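PDB 3ZWF: zinc phosphodiesterase ELAC protein 1 from Homo sapiens, which is a zinc-dependent endoribonuclease that processes tRNA 3' ends and removes 2',3'-cyclic phosphate from cleaved tRNAs during tRNA repair. Local coordinates for residues M1-P13 against G18-L32. Numbering follows the deposited sequence. Where two conformers were deposited one is given.
With EDO (1,2-ethanediol), chain H; EDO (1,2-ethanediol), chain G.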
ATOM      1  N   MET A   1      21.276 -17.001  11.427  1.00 48.07           N
ATOM      2  CA  MET A   1      20.331 -15.911  11.816  1.00 45.77           C
ATOM      3  C   MET A   1      20.762 -14.609  11.170  1.00 44.17           C
ATOM      4  O   MET A   1      21.892 -14.158  11.337  1.00 42.73           O
ATOM      5  CB  MET A   1      20.272 -15.726  13.325  1.00 47.27           C
ATOM      6  CG  MET A   1      19.336 -14.611  13.770  1.00 47.28           C
ATOM      7  SD  MET A   1      19.358 -14.337  15.533  1.00 52.35           S
ATOM      8  CE  MET A   1      18.223 -15.611  16.127  1.00 54.97           C
ATOM      9  N   ASP A   2      19.858 -14.007  10.411  1.00 39.32           N
ATOM     10  CA  ASP A   2      20.173 -12.716   9.812  1.00 38.30           C
ATOM     11  C   ASP A   2      18.986 -11.776   9.807  1.00 35.19           C
ATOM     12  O   ASP A   2      17.842 -12.183   9.996  1.00 35.32           O
ATOM     13  CB  ASP A   2      20.835 -12.840   8.431  1.00 43.30           C
ATOM     14  CG  ASP A   2      20.084 -13.728   7.475  1.00 49.68           C
ATOM     15  OD1 ASP A   2      18.871 -13.535   7.273  1.00 43.29           O
ATOM     16  OD2 ASP A   2      20.730 -14.626   6.897  1.00 63.42           O
ATOM     17  N   VAL A   3      19.311 -10.503   9.699  1.00 33.43           N
ATOM     18  CA  VAL A   3      18.355  -9.435   9.591  1.00 32.25           C
ATOM     19  C   VAL A   3      18.520  -8.786   8.221  1.00 31.31           C
ATOM     20  O   VAL A   3      19.616  -8.414   7.848  1.00 32.01           O
ATOM     21  CB  VAL A   3      18.644  -8.454  10.719  1.00 33.39           C
ATOM     22  CG1 VAL A   3      17.685  -7.353  10.778  1.00 32.88           C
ATOM     23  CG2 VAL A   3      18.613  -9.226  12.062  1.00 38.85           C
ATOM     24  N   THR A   4      17.420  -8.668   7.483  1.00 30.40           N
ATOM     25  CA  THR A   4      17.417  -8.005   6.190  1.00 30.15           C
ATOM     26  C   THR A   4      16.522  -6.759   6.227  1.00 28.77           C
ATOM     27  O   THR A   4      15.330  -6.849   6.513  1.00 28.15           O
ATOM     28  CB  THR A   4      16.898  -8.936   5.069  1.00 31.60           C
ATOM     29  OG1 THR A   4      17.725 -10.094   4.968  1.00 34.22           O
ATOM     30  CG2 THR A   4      16.872  -8.191   3.694  1.00 31.32           C
ATOM     31  N   PHE A   5      17.100  -5.606   5.938  1.00 28.76           N
ATOM     32  CA  PHE A   5      16.341  -4.354   5.846  1.00 28.04           C
ATOM     33  C   PHE A   5      15.670  -4.225   4.504  1.00 27.69           C
ATOM     34  O   PHE A   5      16.328  -4.190   3.480  1.00 29.70           O
ATOM     35  CB  PHE A   5      17.244  -3.162   6.131  1.00 29.00           C
ATOM     36  CG  PHE A   5      17.718  -3.139   7.546  1.00 32.03           C
ATOM     37  CD1 PHE A   5      18.805  -3.897   7.904  1.00 34.09           C
ATOM     38  CD2 PHE A   5      17.007  -2.468   8.551  1.00 33.98           C
ATOM     39  CE1 PHE A   5      19.250  -3.957   9.239  1.00 38.40           C
ATOM     40  CE2 PHE A   5      17.461  -2.543   9.915  1.00 31.44           C
ATOM     41  CZ  PHE A   5      18.556  -3.270  10.226  1.00 37.56           C
ATOM     42  N   LEU A   6      14.357  -4.093   4.486  1.00 26.94           N
ATOM     43  CA  LEU A   6      13.618  -3.900   3.256  1.00 27.95           C
ATOM     44  C   LEU A   6      13.309  -2.420   2.984  1.00 29.85           C
ATOM     45  O   LEU A   6      13.322  -1.961   1.832  1.00 31.00           O
ATOM     46  CB  LEU A   6      12.352  -4.751   3.207  1.00 29.03           C
ATOM     47  CG  LEU A   6      12.618  -6.262   3.257  1.00 31.32           C
ATOM     48  CD1 LEU A   6      11.373  -7.055   3.517  1.00 36.03           C
ATOM     49  CD2 LEU A   6      13.348  -6.788   2.011  1.00 32.58           C
ATOM     50  N   GLY A   7      13.037  -1.687   4.048  1.00 26.53           N
ATOM     51  CA  GLY A   7      12.784  -0.268   3.973  1.00 25.26           C
ATOM     52  C   GLY A   7      13.287   0.435   5.202  1.00 25.51           C
ATOM     53  O   GLY A   7      12.983   0.035   6.381  1.00 27.26           O
ATOM     54  N   THR A   8      14.027   1.483   4.939  1.00 24.57           N
ATOM     55  CA  THR A   8      14.820   2.215   5.931  1.00 24.84           C
ATOM     56  C   THR A   8      14.425   3.686   6.005  1.00 24.53           C
ATOM     57  O   THR A   8      15.082   4.464   6.653  1.00 24.97           O
ATOM     58  CB  THR A   8      16.291   2.060   5.653  1.00 25.72           C
ATOM     59  OG1 THR A   8      16.655   2.608   4.351  1.00 26.16           O
ATOM     60  CG2 THR A   8      16.694   0.548   5.694  1.00 26.33           C
ATOM     61  N   GLY A   9      13.360   4.074   5.299  1.00 24.08           N
ATOM     62  CA  GLY A   9      12.960   5.456   5.339  1.00 23.99           C
ATOM     63  C   GLY A   9      11.851   5.765   6.320  1.00 23.48           C
ATOM     64  O   GLY A   9      11.021   4.890   6.691  1.00 24.34           O
ATOM     65  N   ALA A  10      11.784   7.043   6.669  1.00 23.65           N
ATOM     66  CA  ALA A  10      10.731   7.602   7.545  1.00 23.41           C
ATOM     67  C   ALA A  10       9.517   8.079   6.790  1.00 23.20           C
ATOM     68  O   ALA A  10       9.641   8.632   5.710  1.00 23.44           O
ATOM     69  CB  ALA A  10      11.255   8.771   8.330  1.00 23.91           C
ATOM     70  N   ALA A  11       8.353   7.837   7.388  1.00 22.88           N
ATOM     71  CA  ALA A  11       7.062   8.463   7.049  1.00 23.06           C
ATOM     72  C   ALA A  11       6.358   8.036   5.752  1.00 22.99           C
ATOM     73  O   ALA A  11       5.128   8.051   5.705  1.00 23.46           O
ATOM     74  CB  ALA A  11       7.171  10.003   7.150  1.00 23.93           C
ATOM     75  N   TYR A  12       7.110   7.700   4.713  1.00 23.18           N
ATOM     76  CA  TYR A  12       6.605   7.227   3.444  1.00 23.40           C
ATOM     77  C   TYR A  12       7.689   6.550   2.662  1.00 23.89           C
ATOM     78  O   TYR A  12       8.873   6.797   2.903  1.00 23.45           O
ATOM     79  CB  TYR A  12       6.010   8.376   2.600  1.00 24.51           C
ATOM     80  CG  TYR A  12       6.927   9.508   2.356  1.00 26.64           C
ATOM     81  CD1 TYR A  12       7.016  10.574   3.246  1.00 27.45           C
ATOM     82  CD2 TYR A  12       7.740   9.530   1.217  1.00 27.97           C
ATOM     83  CE1 TYR A  12       7.830  11.626   2.980  1.00 31.46           C
ATOM     84  CE2 TYR A  12       8.561  10.556   0.973  1.00 30.55           C
ATOM     85  CZ  TYR A  12       8.610  11.613   1.850  1.00 34.50           C
ATOM     86  OH  TYR A  12       9.469  12.657   1.567  1.00 37.82           O
ATOM     87  N   PRO A  13       7.316   5.697   1.715  1.00 23.24           N
ATOM     88  CA  PRO A  13       8.320   5.060   0.884  1.00 23.98           C
ATOM     89  C   PRO A  13       8.806   6.000  -0.176  1.00 24.94           C
ATOM     90  O   PRO A  13       8.015   6.794  -0.651  1.00 26.44           O
ATOM     91  CB  PRO A  13       7.546   3.906   0.251  1.00 24.30           C
ATOM     92  CG  PRO A  13       6.174   4.342   0.258  1.00 24.12           C
ATOM     93  CD  PRO A  13       5.964   5.213   1.418  1.00 23.15           C
ATOM     94  N   GLY A  18      12.659   2.501   1.062  1.00 24.68           N
ATOM     95  CA  GLY A  18      11.312   1.978   1.254  1.00 24.08           C
ATOM     96  C   GLY A  18      10.771   2.322   2.639  1.00 23.48           C
ATOM     97  O   GLY A  18      11.533   2.759   3.520  1.00 23.56           O
ATOM     98  N   ALA A  19       9.467   2.198   2.787  1.00 23.01           N
ATOM     99  CA  ALA A  19       8.837   2.338   4.083  1.00 22.58           C
ATOM    100  C   ALA A  19       9.236   1.187   5.001  1.00 22.62           C
ATOM    101  O   ALA A  19       9.723   0.130   4.562  1.00 24.02           O
ATOM    102  CB  ALA A  19       7.345   2.409   3.938  1.00 22.25           C
ATOM    103  N   SER A  20       9.021   1.404   6.288  1.00 22.42           N
ATOM    104  CA  SER A  20       9.531   0.470   7.303  0.50 22.61           C
ATOM    105  C   SER A  20       9.182  -1.003   7.060  1.00 22.74           C
ATOM    106  O   SER A  20       8.026  -1.381   6.921  1.00 22.70           O
ATOM    107  CB  SER A  20       9.070   0.900   8.685  0.50 22.45           C
ATOM    108  OG  SER A  20       9.797   2.072   9.003  0.50 23.47           O
ATOM    109  N   ALA A  21      10.227  -1.838   7.017  1.00 23.28           N
ATOM    110  CA  ALA A  21      10.113  -3.295   6.986  1.00 23.65           C
ATOM    111  C   ALA A  21      11.507  -3.909   7.190  1.00 24.41           C
ATOM    112  O   ALA A  21      12.470  -3.516   6.527  1.00 24.90           O
ATOM    113  CB  ALA A  21       9.524  -3.786   5.704  1.00 23.70           C
ATOM    114  N   VAL A  22      11.561  -4.866   8.093  1.00 24.78           N
ATOM    115  CA  VAL A  22      12.797  -5.607   8.387  0.50 25.69           C
ATOM    116  C   VAL A  22      12.418  -7.065   8.575  1.00 26.22           C
ATOM    117  O   VAL A  22      11.413  -7.357   9.245  1.00 25.90           O
ATOM    118  CB  VAL A  22      13.502  -5.148   9.705  0.50 26.63           C
ATOM    119  CG1 VAL A  22      14.960  -5.679   9.724  0.50 27.75           C
ATOM    120  CG2 VAL A  22      13.444  -3.632   9.891  0.50 26.51           C
ATOM    121  N   VAL A  23      13.212  -7.980   8.023  1.00 27.16           N
ATOM    122  CA  VAL A  23      12.988  -9.422   8.181  1.00 27.92           C
ATOM    123  C   VAL A  23      14.087 -10.092   8.995  1.00 29.01           C
ATOM    124  O   VAL A  23      15.258  -9.951   8.710  1.00 29.67           O
ATOM    125  CB  VAL A  23      12.835 -10.138   6.830  1.00 28.40           C
ATOM    126  CG1 VAL A  23      12.789 -11.634   6.993  1.00 29.46           C
ATOM    127  CG2 VAL A  23      11.571  -9.650   6.134  1.00 27.47           C
ATOM    128  N   LEU A  24      13.658 -10.792  10.041  1.00 29.28           N
ATOM    129  CA  LEU A  24      14.496 -11.696  10.805  1.00 31.82           C
ATOM    130  C   LEU A  24      14.296 -13.131  10.294  1.00 34.40           C
ATOM    131  O   LEU A  24      13.169 -13.651  10.188  1.00 33.11           O
ATOM    132  CB  LEU A  24      14.145 -11.601  12.293  1.00 31.33           C
ATOM    133  CG  LEU A  24      14.943 -12.505  13.232  1.00 33.28           C
ATOM    134  CD1 LEU A  24      16.447 -12.219  13.204  1.00 34.71           C
ATOM    135  CD2 LEU A  24      14.374 -12.323  14.646  1.00 33.70           C
ATOM    136  N   ARG A  25      15.414 -13.770   9.991  1.00 36.78           N
ATOM    137  CA  ARG A  25      15.412 -15.087   9.399  1.00 39.39           C
ATOM    138  C   ARG A  25      16.188 -16.011  10.286  1.00 46.36           C
ATOM    139  O   ARG A  25      17.286 -15.684  10.683  1.00 43.50           O
ATOM    140  CB  ARG A  25      16.032 -15.031   8.006  1.00 44.95           C
ATOM    141  CG  ARG A  25      15.722 -16.217   7.121  1.00 49.31           C
ATOM    142  CD  ARG A  25      16.126 -15.979   5.681  1.00 48.32           C
ATOM    143  NE  ARG A  25      17.472 -15.472   5.469  1.00 46.84           N
ATOM    144  CZ  ARG A  25      18.089 -15.487   4.286  1.00 57.17           C
ATOM    145  NH1 ARG A  25      17.492 -15.994   3.214  1.00 56.78           N
ATOM    146  NH2 ARG A  25      19.317 -14.991   4.170  1.00 65.93           N
ATOM    147  N   CYS A  26      15.572 -17.131  10.630  1.00 49.05           N
ATOM    148  CA  CYS A  26      16.224 -18.223  11.352  1.00 62.33           C
ATOM    149  C   CYS A  26      15.902 -19.533  10.648  1.00 71.88           C
ATOM    150  O   CYS A  26      14.742 -19.931  10.577  1.00 59.08           O
ATOM    151  CB  CYS A  26      15.755 -18.292  12.806  1.00 60.96           C
ATOM    152  SG  CYS A  26      15.852 -16.741  13.733  1.00 86.11           S
ATOM    153  N   GLU A  27      16.931 -20.183  10.114  1.00 80.70           N
ATOM    154  CA  GLU A  27      16.798 -21.516   9.521  1.00 81.37           C
ATOM    155  C   GLU A  27      15.636 -21.585   8.518  1.00 75.99           C
ATOM    156  O   GLU A  27      14.791 -22.476   8.593  1.00 83.71           O
ATOM    157  CB  GLU A  27      16.625 -22.568  10.624  1.00 77.02           C
ATOM    158  N   GLY A  28      15.601 -20.621   7.596  1.00 72.04           N
ATOM    159  CA  GLY A  28      14.584 -20.575   6.524  1.00 71.91           C
ATOM    160  C   GLY A  28      13.229 -19.965   6.884  1.00 70.45           C
ATOM    161  O   GLY A  28      12.450 -19.622   5.990  1.00 78.20           O
ATOM    162  N   GLU A  29      12.946 -19.863   8.187  1.00 56.84           N
ATOM    163  CA  GLU A  29      11.730 -19.216   8.717  1.00 49.63           C
ATOM    164  C   GLU A  29      11.916 -17.699   8.855  1.00 43.77           C
ATOM    165  O   GLU A  29      12.846 -17.255   9.547  1.00 41.33           O
ATOM    166  CB  GLU A  29      11.329 -19.822  10.073  1.00 53.87           C
ATOM    167  CG  GLU A  29      10.218 -19.043  10.789  1.00 50.94           C
ATOM    168  CD  GLU A  29       9.472 -19.850  11.846  1.00 53.22           C
ATOM    169  OE1 GLU A  29       9.822 -21.028  12.057  1.00 58.23           O
ATOM    170  OE2 GLU A  29       8.531 -19.292  12.470  1.00 43.73           O
ATOM    171  N   CYS A  30      11.024 -16.933   8.191  1.00 39.35           N
ATOM    172  CA  CYS A  30      11.073 -15.464   8.146  1.00 33.90           C
ATOM    173  C   CYS A  30      10.012 -14.825   9.024  1.00 31.30           C
ATOM    174  O   CYS A  30       8.822 -15.148   8.911  1.00 30.48           O
ATOM    175  CB  CYS A  30      10.944 -14.909   6.698  1.00 34.13           C
ATOM    176  SG  CYS A  30      12.320 -15.286   5.647  1.00 51.19           S
ATOM    177  N   TRP A  31      10.442 -13.891   9.864  1.00 30.03           N
ATOM    178  CA  TRP A  31       9.541 -13.010  10.609  1.00 28.94           C
ATOM    179  C   TRP A  31       9.691 -11.559  10.129  1.00 27.85           C
ATOM    180  O   TRP A  31      10.794 -11.003  10.091  1.00 27.93           O
ATOM    181  CB  TRP A  31       9.778 -13.036  12.129  1.00 29.24           C
ATOM    182  CG  TRP A  31       9.620 -14.351  12.773  1.00 30.38           C
ATOM    183  CD1 TRP A  31       9.067 -15.483  12.249  1.00 31.08           C
ATOM    184  CD2 TRP A  31       9.997 -14.671  14.125  1.00 31.11           C
ATOM    185  NE1 TRP A  31       9.103 -16.501  13.187  1.00 32.22           N
ATOM    186  CE2 TRP A  31       9.685 -16.029  14.339  1.00 32.27           C
ATOM    187  CE3 TRP A  31      10.580 -13.939  15.154  1.00 31.00           C
ATOM    188  CZ2 TRP A  31       9.928 -16.667  15.548  1.00 33.32           C
ATOM    189  CZ3 TRP A  31      10.858 -14.583  16.358  1.00 32.06           C
ATOM    190  CH2 TRP A  31      10.527 -15.931  16.536  1.00 33.20           C
ATOM    191  N   LEU A  32       8.574 -10.963   9.751  1.00 26.98           N
ATOM    192  CA  LEU A  32       8.557  -9.591   9.277  1.00 26.05           C
ATOM    193  C   LEU A  32       8.162  -8.606  10.380  1.00 25.41           C
ATOM    194  O   LEU A  32       7.147  -8.771  11.056  1.00 25.54           O
ATOM    195  CB  LEU A  32       7.573  -9.467   8.092  1.00 25.65           C
ATOM    196  CG  LEU A  32       7.343  -8.070   7.478  1.00 24.79           C
ATOM    197  CD1 LEU A  32       8.590  -7.529   6.836  1.00 24.91           C
ATOM    198  CD2 LEU A  32       6.192  -8.154   6.457  1.00 24.61           C
TER
HETATM  199  C1  EDO H1367      19.509 -17.678   7.096  1.00 75.55           C
HETATM  200  O1  EDO H1367      18.655 -18.799   6.829  1.00 78.60           O
HETATM  201  C2  EDO H1367      19.386 -17.298   8.563  1.00 74.84           C
HETATM  202  O2  EDO H1367      20.211 -16.170   8.810  1.00 81.17           O
HETATM  203  C1  EDO G1366      18.256 -10.649   0.656  1.00 42.33           C
HETATM  204  O1  EDO G1366      18.329  -9.272   1.039  1.00 66.25           O
HETATM  205  C2  EDO G1366      18.885 -11.606   1.658  1.00 71.25           C
HETATM  206  O2  EDO G1366      18.160 -11.619   2.874  1.00 42.25           O
HETATM  207  O   HOH W   1      16.868 -11.756   6.953  1.00 33.68           O
HETATM  208  O   HOH W   2      12.319   2.604   8.050  1.00 27.09           O
HETATM  209  O   HOH W   3       8.611   4.022   7.363  1.00 25.86           O
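R25 grips the carboxylate of D2 side-on in a salt bridge. R25 NE reaches the syn lone pair of D2 OD1 at 3.0 Å, and R25 NH2 donates to D2 OD2 at 3.1 Å, from out of the carboxylate plane. D2 carries CG between its backbone N and carbonyl carbon (chi1 51°), which turns the carboxylate to R25. Strands 2-5 and 21-26 run antiparallel. D2 pairs with R25 and T4 with V23, each through two backbone bonds. One water joins D2 OD1, T4 OG1 and V23 O. The ladder ends in a classic beta bulge, where L6 N (2.8 Å) and G7 N (3.1 Å) both donate to A21 O. Farther on, G9 N bonds G18 O, and a second water links the carbonyls of G7 and G9. V3, F5, V22 and L24 share the face opposite D2, T4, V23 and R25. There, in the conformer given, V22 CG1 lies over the F5 ring, 4.1 Å from its centroid, in a CH-pi contact. This face packs on strand 269-273 of the second sheet. These strands belong to one sheet of the metallo-beta-lactamase alpha-beta/beta-alpha sandwich, and their loop end brings S20 against the zinc ligands H65 and H311.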